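Local coordinates for SusD-like carbohydrate binding protein (PDB 3LEW) that probably binds carbohydrate at the outer membrane as a SusD-family protein, most likely in the service of nutrient uptake, at residues L49-M55 against G404-I410; F73-K79 against K466-I472. All coordinates share one frame. Residue numbers count along the deposited sequence, not the author numbering.

Interaction 1 (L49-M55 against G404-I410)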
# COMPACT_ATOMS: atom_id res chain seq x y z
N LEU A 49 -0.13 4.39 2.87
CA LEU A 49 -1.08 3.39 2.34
C LEU A 49 -2.50 3.96 2.41
O LEU A 49 -3.31 3.82 1.47
CB LEU A 49 -1.00 2.11 3.14
CG LEU A 49 0.38 1.43 3.11
CD1 LEU A 49 0.28 0.11 3.89
CD2 LEU A 49 0.88 1.13 1.69
N ARG A 50 -2.81 4.66 3.51
CA ARG A 50 -4.13 5.26 3.65
C ARG A 50 -4.34 6.39 2.64
O ARG A 50 -5.39 6.47 1.99
CB ARG A 50 -4.38 5.74 5.12
CG ARG A 50 -5.09 4.75 6.04
CD ARG A 50 -4.27 3.50 6.43
NE ARG A 50 -4.32 2.46 5.39
CZ ARG A 50 -3.65 1.32 5.44
NH1 ARG A 50 -2.77 1.06 6.43
NH2 ARG A 50 -3.83 0.42 4.48
N ALA A 51 -3.35 7.27 2.49
CA ALA A 51 -3.39 8.31 1.48
C ALA A 51 -3.66 7.72 0.11
O ALA A 51 -4.50 8.25 -0.64
CB ALA A 51 -2.06 9.14 1.46
N ASN A 52 -2.97 6.63 -0.20
CA ASN A 52 -3.08 5.97 -1.49
C ASN A 52 -4.50 5.53 -1.84
O ASN A 52 -4.90 5.62 -2.98
CB ASN A 52 -2.13 4.77 -1.63
CG ASN A 52 -0.64 5.19 -1.64
OD1 ASN A 52 -0.32 6.40 -1.70
ND2 ASN A 52 0.26 4.20 -1.44
N ASP A 53 -5.23 5.05 -0.86
CA ASP A 53 -6.61 4.66 -1.07
C ASP A 53 -7.56 5.83 -1.07
O ASP A 53 -8.54 5.82 -1.82
CB ASP A 53 -7.03 3.59 -0.03
CG ASP A 53 -6.33 2.26 -0.28
OD1 ASP A 53 -6.09 1.89 -1.47
OD2 ASP A 53 -6.04 1.56 0.70
N ALA A 54 -7.32 6.85 -0.24
CA ALA A 54 -8.12 8.06 -0.26
C ALA A 54 -8.04 8.73 -1.63
O ALA A 54 -8.98 9.36 -2.09
CB ALA A 54 -7.68 9.05 0.88
N MSE A 55 -6.92 8.54 -2.32
CA MSE A 55 -6.72 9.15 -3.63
C MSE A 55 -7.15 8.23 -4.82
O MSE A 55 -6.66 8.38 -5.94
CB MSE A 55 -5.24 9.54 -3.67
CG MSE A 55 -4.94 10.70 -2.69
SE MSE A 55 -3.08 11.03 -2.48
CE MSE A 55 -2.63 11.77 -4.22
N GLY A 404 -8.63 -0.73 0.49
CA GLY A 404 -8.17 -0.27 1.78
C GLY A 404 -6.76 -0.67 2.22
O GLY A 404 -6.30 -0.22 3.26
N GLU A 405 -6.08 -1.48 1.41
CA GLU A 405 -4.74 -1.97 1.76
C GLU A 405 -3.58 -1.18 1.17
O GLU A 405 -2.43 -1.53 1.41
CB GLU A 405 -4.62 -3.44 1.37
CG GLU A 405 -5.55 -4.34 2.21
CD GLU A 405 -5.50 -5.78 1.79
OE1 GLU A 405 -4.48 -6.49 2.08
OE2 GLU A 405 -6.51 -6.19 1.19
N GLY A 406 -3.87 -0.10 0.45
CA GLY A 406 -2.85 0.86 0.05
C GLY A 406 -2.42 0.91 -1.41
O GLY A 406 -1.36 1.45 -1.70
N PHE A 407 -3.24 0.40 -2.33
CA PHE A 407 -2.83 0.24 -3.71
C PHE A 407 -3.57 1.15 -4.70
O PHE A 407 -3.16 1.22 -5.85
CB PHE A 407 -3.08 -1.20 -4.16
CG PHE A 407 -2.29 -2.23 -3.40
CD1 PHE A 407 -1.02 -2.58 -3.79
CD2 PHE A 407 -2.84 -2.87 -2.29
CE1 PHE A 407 -0.30 -3.53 -3.08
CE2 PHE A 407 -2.12 -3.84 -1.58
CZ PHE A 407 -0.85 -4.18 -2.00
N SER A 408 -4.65 1.83 -4.29
CA SER A 408 -5.48 2.48 -5.34
C SER A 408 -4.71 3.49 -6.18
O SER A 408 -4.73 3.43 -7.41
CB SER A 408 -6.72 3.17 -4.77
OG SER A 408 -7.56 2.29 -4.01
N LEU A 409 -3.99 4.41 -5.53
CA LEU A 409 -3.22 5.44 -6.28
C LEU A 409 -2.08 4.80 -7.04
O LEU A 409 -1.71 5.24 -8.11
CB LEU A 409 -2.66 6.48 -5.33
CG LEU A 409 -1.81 7.62 -5.94
CD1 LEU A 409 -2.67 8.57 -6.84
CD2 LEU A 409 -1.11 8.42 -4.78
N ILE A 410 -1.48 3.76 -6.45
CA ILE A 410 -0.30 3.12 -7.07
C ILE A 410 -0.68 2.49 -8.40
O ILE A 410 0.01 2.64 -9.40
CB ILE A 410 0.27 1.99 -6.14
CG1 ILE A 410 0.69 2.59 -4.78
CG2 ILE A 410 1.34 1.18 -6.88
CD1 ILE A 410 1.64 3.76 -4.83
O HOH W 1 -6.28 2.51 3.26
O HOH W 2 -6.02 -0.66 -2.34
O HOH W 3 -9.92 4.01 -3.62
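A buried, largely polar contact joins the C-terminal part of helix 46-54 to the glycine-containing turn and first residues of helix 408-414, deep in the SusD-type fold, its centre about 6 Å from the centre of the chain. Asp-53 is its hub. Its OD1 accepts a hydrogen bond from the N of Ser-408 at 3.2 Å and a weak one from the N of Phe-407 at 3.3 Å, so a carboxylate from a remote helix satisfies amides where helix 408-414 starts; the weak bond from Gly-406 N to Asp-53 OD2 (2.7 Å) is less certain, as is the place of OD2. Asn-52 contributes backbone and side chain alike: its O receives Leu-409 N at 3.0 Å, its ND2 donates to Gly-406 O at 3.2 Å, and its OD1 is hydrogen-bonded to Tyr-470 OH. Arg-50 NH2 reaches Gly-404 O at 2.8 Å, its NH1 being bound to Gln-270. Three waters add bridges: Arg-50 NE to Gly-404 O, Asp-53 OD1 to Phe-407 N, and Asp-53 O to Ser-408 OG. The CA atoms come nearest at Leu-49 and Gly-406, 3.8 Å apart, and Gly-406 CA lies 3.3 Å from Leu-49 O in a CA-H...O contact; its positive phi suits glycine, and a CB there would run into Leu-49 CD2. Selenomethionine Met-55 adds an apolar edge, its CE 3.7 Å from Leu-409 CD2. The CA-to-CB bonds of Glu-405 and Phe-407 point away, and Glu-405 forms salt bridges with Arg-345 and Lys-328. Side chains thus bind mainly main-chain atoms, consistent with the contact setting the backbone path of residues 404-407.

Interaction 2 (F73-K79 against K466-I472)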
# COMPACT_ATOMS: atom_id res chain seq x y z
N PHE A 73 -7.68 15.39 -3.11
CA PHE A 73 -6.42 15.53 -3.87
C PHE A 73 -5.60 16.77 -3.54
O PHE A 73 -4.69 17.16 -4.30
CB PHE A 73 -6.63 15.39 -5.40
CG PHE A 73 -7.09 14.03 -5.81
CD1 PHE A 73 -6.19 13.02 -6.05
CD2 PHE A 73 -8.42 13.78 -5.98
CE1 PHE A 73 -6.63 11.74 -6.42
CE2 PHE A 73 -8.85 12.55 -6.33
CZ PHE A 73 -7.97 11.51 -6.56
N SER A 74 -5.90 17.43 -2.43
CA SER A 74 -5.09 18.61 -2.07
C SER A 74 -3.88 18.32 -1.15
O SER A 74 -2.94 19.13 -1.14
CB SER A 74 -5.97 19.70 -1.50
OG SER A 74 -6.42 19.33 -0.24
N ALA A 75 -3.92 17.21 -0.38
CA ALA A 75 -2.94 16.92 0.68
C ALA A 75 -1.51 16.67 0.17
O ALA A 75 -0.56 17.29 0.65
CB ALA A 75 -3.39 15.72 1.53
N ILE A 76 -1.35 15.77 -0.78
CA ILE A 76 -0.02 15.36 -1.22
C ILE A 76 0.58 16.43 -2.16
O ILE A 76 1.70 16.88 -1.95
CB ILE A 76 -0.07 13.94 -1.85
CG1 ILE A 76 -0.48 12.90 -0.78
CG2 ILE A 76 1.29 13.56 -2.49
CD1 ILE A 76 0.63 12.64 0.29
N TYR A 77 -0.18 16.86 -3.15
CA TYR A 77 0.23 17.94 -4.06
C TYR A 77 0.55 19.19 -3.23
O TYR A 77 1.45 19.94 -3.55
CB TYR A 77 -0.91 18.24 -5.02
CG TYR A 77 -0.65 19.45 -5.88
CD1 TYR A 77 0.11 19.35 -7.01
CD2 TYR A 77 -1.16 20.69 -5.53
CE1 TYR A 77 0.35 20.45 -7.82
CE2 TYR A 77 -0.91 21.81 -6.35
CZ TYR A 77 -0.14 21.67 -7.47
OH TYR A 77 0.14 22.77 -8.30
N GLY A 78 -0.23 19.39 -2.16
CA GLY A 78 -0.01 20.47 -1.21
C GLY A 78 1.18 20.36 -0.26
O GLY A 78 1.38 21.27 0.57
N LYS A 79 1.96 19.28 -0.39
CA LYS A 79 3.12 19.05 0.47
C LYS A 79 2.80 19.12 1.97
O LYS A 79 3.53 19.73 2.78
CB LYS A 79 4.23 20.03 0.12
CG LYS A 79 4.89 19.69 -1.21
CD LYS A 79 5.79 20.88 -1.60
CE LYS A 79 6.53 20.59 -2.83
NZ LYS A 79 7.26 21.84 -3.24
N LYS A 466 -0.81 15.90 -12.23
CA LYS A 466 0.04 16.38 -11.14
C LYS A 466 -0.52 16.07 -9.77
O LYS A 466 0.24 15.91 -8.83
CB LYS A 466 0.27 17.91 -11.26
CG LYS A 466 -0.90 18.79 -10.93
CD LYS A 466 -0.65 20.26 -11.37
CE LYS A 466 -1.77 21.18 -10.88
NZ LYS A 466 -1.63 22.61 -11.36
N TYR A 467 -1.84 15.97 -9.64
CA TYR A 467 -2.44 15.71 -8.34
C TYR A 467 -2.21 14.28 -7.81
O TYR A 467 -2.49 14.01 -6.64
CB TYR A 467 -3.93 16.06 -8.36
CG TYR A 467 -4.19 17.54 -8.49
CD1 TYR A 467 -4.02 18.38 -7.39
CD2 TYR A 467 -4.63 18.11 -9.71
CE1 TYR A 467 -4.24 19.75 -7.50
CE2 TYR A 467 -4.85 19.47 -9.81
CZ TYR A 467 -4.65 20.28 -8.70
OH TYR A 467 -4.92 21.62 -8.76
N TYR A 468 -1.71 13.38 -8.66
CA TYR A 468 -1.46 12.01 -8.25
C TYR A 468 -0.10 11.80 -7.59
O TYR A 468 0.08 10.82 -6.93
CB TYR A 468 -1.55 11.06 -9.45
CG TYR A 468 -2.89 10.99 -10.16
CD1 TYR A 468 -4.10 11.21 -9.47
CD2 TYR A 468 -2.97 10.55 -11.48
CE1 TYR A 468 -5.31 11.13 -10.13
CE2 TYR A 468 -4.21 10.50 -12.18
CZ TYR A 468 -5.38 10.74 -11.47
OH TYR A 468 -6.63 10.66 -12.11
N LEU A 469 0.87 12.68 -7.84
CA LEU A 469 2.24 12.34 -7.40
C LEU A 469 2.66 12.86 -6.04
O LEU A 469 2.36 14.02 -5.68
CB LEU A 469 3.26 12.80 -8.43
CG LEU A 469 3.12 12.30 -9.85
CD1 LEU A 469 4.33 12.86 -10.70
CD2 LEU A 469 3.05 10.81 -9.87
N TYR A 470 3.40 12.03 -5.31
CA TYR A 470 4.13 12.53 -4.13
C TYR A 470 5.26 13.43 -4.65
O TYR A 470 5.69 13.31 -5.82
CB TYR A 470 4.71 11.41 -3.30
CG TYR A 470 3.70 10.61 -2.46
CD1 TYR A 470 2.67 9.89 -3.04
CD2 TYR A 470 3.88 10.49 -1.09
CE1 TYR A 470 1.77 9.07 -2.25
CE2 TYR A 470 3.01 9.73 -0.31
CZ TYR A 470 1.96 9.03 -0.89
OH TYR A 470 1.15 8.25 -0.06
N ARG A 471 5.64 14.40 -3.84
CA ARG A 471 6.60 15.44 -4.20
C ARG A 471 7.83 15.50 -3.32
O ARG A 471 7.78 15.41 -2.11
CB ARG A 471 5.89 16.80 -4.14
CG ARG A 471 4.68 16.86 -5.07
CD ARG A 471 4.03 18.22 -5.07
NE ARG A 471 4.90 19.24 -5.65
CZ ARG A 471 4.55 20.50 -5.89
NH1 ARG A 471 3.33 20.94 -5.58
NH2 ARG A 471 5.45 21.34 -6.44
N ILE A 472 8.98 15.71 -3.95
CA ILE A 472 10.19 16.06 -3.22
C ILE A 472 9.86 17.27 -2.34
O ILE A 472 9.15 18.22 -2.76
CB ILE A 472 11.34 16.34 -4.20
CG1 ILE A 472 11.64 15.08 -5.03
CG2 ILE A 472 12.54 16.85 -3.45
CD1 ILE A 472 12.48 15.26 -6.30
O HOH W 4 -2.60 15.39 -4.35
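Two loops far apart in sequence, 73-79 and 466-472, pack together mainly through aromatic and aliphatic side chains, joining the N-terminal and C-terminal parts of the SusD-family fold. Among the apolar contacts, Ile-76 sits on the ring of Tyr-470, with Ile-76 CD1 4.1 Å from the ring centroid in a CH-pi contact and Ile-76 CG2 3.8 Å from Tyr-470 CG. Phe-73, whose positive phi belongs to the Schellman motif ending helix 68-71, brings its CB to 4.1 Å from the CB of Tyr-467 and its CE1 to 4.0 Å from the CE1 of Tyr-468. Tyr-467 lies over one face of the Tyr-77 ring, in an oblique pairing with centroids 4.8 Å apart and planes at 48°.

Direct hydrogen bonding is sparse. Arg-471 NH1 donates to Tyr-77 O at 2.9 Å, in the type I turn from Ile-76 to Lys-79, and one water joins Phe-73 O, Tyr-77 N and Tyr-467 O, tying both backbones together.

Of the charged groups, Arg-471 lies over the opposite face of Tyr-77, too far for more than a weak cation-pi attraction. Lys-79 CE packs over the face of the Arg-471 guanidinium, 3.5 Å from Arg-471 NE. The like charges Lys-79 NZ and Arg-471 NH2 are 3.7 Å apart, but Lys-79 forms a salt bridge with Asp-474, and Arg-471 also bonds to the carbonyl of Lys-495.

Loop 73-79 connects helix 68-71 to helix 81-103, while 466-472 lies between strand 440-448 and helix 474-479; Tyr-470 rests against Asn-83 and Ser-86 of helix 81-103, and Tyr-468 against Leu-409 and Ile-412 of helix 408-414.

Overall arrangement
Both contacts join the N-terminal part of the chain to its C-terminal part, and their segments alternate along the sequence. Interaction 1 lies near the centre of the molecule, whereas the centre of interaction 2, also largely buried, is about 17 Å from it and retains partly exposed residues such as Tyr-77 and Lys-79. The inner contact relies mostly on side chain-to-backbone hydrogen bonds around a helix start; the outer one on ring and aliphatic packing between loops. With centres about 13 Å apart, they touch: Asn-52 OD1 probably hydrogen-bonds Tyr-470 OH at 2.9 Å, and helix 408-414 serves both, Leu-409 CD2 packing 3.4 Å from Tyr-468 O, making one continuous interface.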